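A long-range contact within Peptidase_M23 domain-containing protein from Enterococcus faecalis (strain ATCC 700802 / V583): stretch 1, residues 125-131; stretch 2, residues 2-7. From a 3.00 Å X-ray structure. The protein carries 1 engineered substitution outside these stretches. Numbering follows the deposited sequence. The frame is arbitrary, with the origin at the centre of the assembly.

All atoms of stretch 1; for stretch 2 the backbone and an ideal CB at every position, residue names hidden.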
# COMPACT_ATOMS: atom_id res chain seq x y z
N ASN A 125 -2.22 3.64 -11.57
CA ASN A 125 -3.34 2.73 -11.34
C ASN A 125 -2.92 1.27 -11.22
O ASN A 125 -2.68 0.60 -12.24
CB ASN A 125 -4.35 2.86 -12.47
CG ASN A 125 -5.70 2.31 -12.08
OD1 ASN A 125 -5.82 1.51 -11.15
ND2 ASN A 125 -6.72 2.76 -12.79
N PRO A 126 -2.87 0.73 -10.01
CA PRO A 126 -2.40 -0.65 -9.85
C PRO A 126 -3.26 -1.65 -10.61
O PRO A 126 -2.76 -2.70 -11.04
CB PRO A 126 -2.48 -0.87 -8.33
CG PRO A 126 -2.74 0.46 -7.74
CD PRO A 126 -3.47 1.24 -8.77
N ASP A 127 -4.54 -1.34 -10.81
CA ASP A 127 -5.41 -2.21 -11.58
C ASP A 127 -5.02 -2.26 -13.05
O ASP A 127 -5.22 -3.29 -13.69
CB ASP A 127 -6.87 -1.75 -11.45
CG ASP A 127 -7.48 -2.07 -10.10
OD1 ASP A 127 -7.27 -3.19 -9.57
OD2 ASP A 127 -8.19 -1.19 -9.56
N THR A 128 -4.49 -1.18 -13.61
CA THR A 128 -4.28 -1.15 -15.05
C THR A 128 -2.82 -1.11 -15.46
O THR A 128 -2.49 -1.68 -16.51
CB THR A 128 -5.01 0.05 -15.66
OG1 THR A 128 -4.39 1.27 -15.22
CG2 THR A 128 -6.46 0.07 -15.23
N TYR A 129 -1.94 -0.49 -14.67
CA TYR A 129 -0.55 -0.34 -15.06
C TYR A 129 0.10 -1.70 -15.27
O TYR A 129 0.00 -2.59 -14.42
CB TYR A 129 0.21 0.46 -14.00
CG TYR A 129 1.65 0.79 -14.37
CD1 TYR A 129 2.70 -0.04 -13.99
CD2 TYR A 129 1.96 1.95 -15.09
CE1 TYR A 129 4.01 0.26 -14.31
CE2 TYR A 129 3.27 2.26 -15.41
CZ TYR A 129 4.30 1.41 -15.02
OH TYR A 129 5.61 1.72 -15.34
N GLY A 130 0.76 -1.85 -16.42
CA GLY A 130 1.36 -3.11 -16.81
C GLY A 130 0.47 -4.01 -17.64
O GLY A 130 0.89 -5.12 -17.99
N GLY A 131 -0.74 -3.57 -17.97
CA GLY A 131 -1.67 -4.37 -18.75
C GLY A 131 -2.91 -4.72 -17.97
O GLY A 131 -3.15 -5.89 -17.68
N UNK A 2 -3.40 -5.54 -14.97
CA UNK A 2 -2.74 -4.98 -13.80
C UNK A 2 -1.57 -5.83 -13.38
O UNK A 2 -1.72 -6.75 -12.57
CB UNK A 2 -3.73 -4.84 -12.64
N UNK A 3 -0.38 -5.51 -13.90
CA UNK A 3 0.76 -6.38 -13.66
C UNK A 3 1.20 -6.38 -12.21
O UNK A 3 1.93 -7.28 -11.81
CB UNK A 3 1.93 -5.96 -14.55
N UNK A 4 0.79 -5.37 -11.43
CA UNK A 4 1.11 -5.35 -10.01
C UNK A 4 -0.12 -5.01 -9.18
O UNK A 4 -0.01 -4.47 -8.07
CB UNK A 4 2.23 -4.35 -9.73
N UNK A 5 -1.30 -5.35 -9.70
CA UNK A 5 -2.52 -5.22 -8.93
C UNK A 5 -2.38 -5.98 -7.61
O UNK A 5 -1.70 -7.00 -7.53
CB UNK A 5 -3.72 -5.73 -9.73
N UNK A 6 -3.00 -5.48 -6.54
CA UNK A 6 -3.00 -6.20 -5.26
C UNK A 6 -3.97 -7.36 -5.27
O UNK A 6 -5.07 -7.27 -5.83
CB UNK A 6 -3.35 -5.25 -4.11
N UNK A 7 -3.58 -8.45 -4.61
CA UNK A 7 -4.42 -9.65 -4.51
C UNK A 7 -4.47 -10.14 -3.06
O UNK A 7 -4.15 -11.28 -2.73
CB UNK A 7 -3.89 -10.76 -5.43

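Position 2 is tested first by its ideal CB, which falls 2.4 Å from Asp127 O and 2.8 Å from Pro126 O. Both are clashes, because two successive carbonyls of stretch 1 converge on this point. Nothing larger than hydrogen fits without a shift of the backbone, so glycine is strongly indicated. The deposited residue is Gly2. With no side chain in the way, its CA comes to 3.0 Å from Asp127 O and 3.6 Å from Pro126 O, and its N donates a hydrogen bond to Gly131 O at 2.7 Å.

At position 3 the backbone N points at the carbonyl of Tyr129, while CA-to-CB runs sideways. The ideal CB lies 3.7 Å from Gly130 CA and 3.9 Å from Tyr129 O, contact distances without a clash. Phi/psi of -68/-18 suits most residues, so a small side chain fits, and a longer one could be accepted if it turned away from Gly130. The residue is Ala3. Its N bonds to Tyr129 O (3.0 Å, N-H...O angle 145°), and its CB packs 3.7 Å from Gly130 O. The lack of a side chain at Gly130 matters here: an ideal CB there would sit 2.3 Å from Ala3 CB.

At position 4 the backbone stays close to stretch 1, with its C 4.0 Å from Pro126 O, but CA-to-CB runs sideways and the ideal CB is 5.4 Å from Pro126 O and 5.5 Å from Tyr129 O. Stretch 1 therefore hardly restricts the choice, and polar, aliphatic or aromatic residues are all conceivable. Phe4 occupies it, with chi1 at -71° (m); its side chain comes no nearer to stretch 1 than the 5.3 Å between Phe4 CD1 and Tyr129 O.

Position 5 closes the type I turn that begins at position 2, through a weak hydrogen bond from its N to Gly2 O (3.2 Å). Its ideal CB is 3.4 Å from Pro126 O and 4.3 Å from Asp127 CA, so a small side chain is the simplest fit, though serine could also be considered. The residue is Ala5. Its CA lies 3.3 Å from Pro126 O, and its CB is 4.4 Å from both CA and OD1 of Asp127.

Position 6 has no atom of stretch 1 within 5.5 Å of its ideal CB. Phi/psi of -77/143 admits proline among many others, and the nearby Pro126 ring offers an apolar surface. Pro6 uses it by way of the ring atom bonded to its own nitrogen: Pro6 CD meets Pro126 CB at 4.0 Å.

Position 7 is out of reach of stretch 1, which therefore gives no preference. It is His7, which touches a crystal neighbour.

Stretch 2 2-7: GAFAPH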
# COMPACT_ATOMS: atom_id res chain seq x y z
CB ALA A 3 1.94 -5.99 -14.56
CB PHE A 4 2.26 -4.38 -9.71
CG PHE A 4 3.57 -4.88 -10.21
CD1 PHE A 4 3.97 -4.64 -11.51
CD2 PHE A 4 4.39 -5.64 -9.39
CE1 PHE A 4 5.18 -5.12 -11.98
CE2 PHE A 4 5.61 -6.12 -9.86
CZ PHE A 4 6.00 -5.86 -11.15
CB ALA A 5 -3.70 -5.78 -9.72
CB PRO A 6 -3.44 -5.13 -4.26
CG PRO A 6 -4.33 -4.23 -5.08
CD PRO A 6 -3.74 -4.20 -6.46
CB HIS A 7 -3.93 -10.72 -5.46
CG HIS A 7 -4.00 -10.31 -6.90
ND1 HIS A 7 -2.88 -9.95 -7.62
CD2 HIS A 7 -5.05 -10.20 -7.74
CE1 HIS A 7 -3.24 -9.64 -8.86
NE2 HIS A 7 -4.55 -9.79 -8.95
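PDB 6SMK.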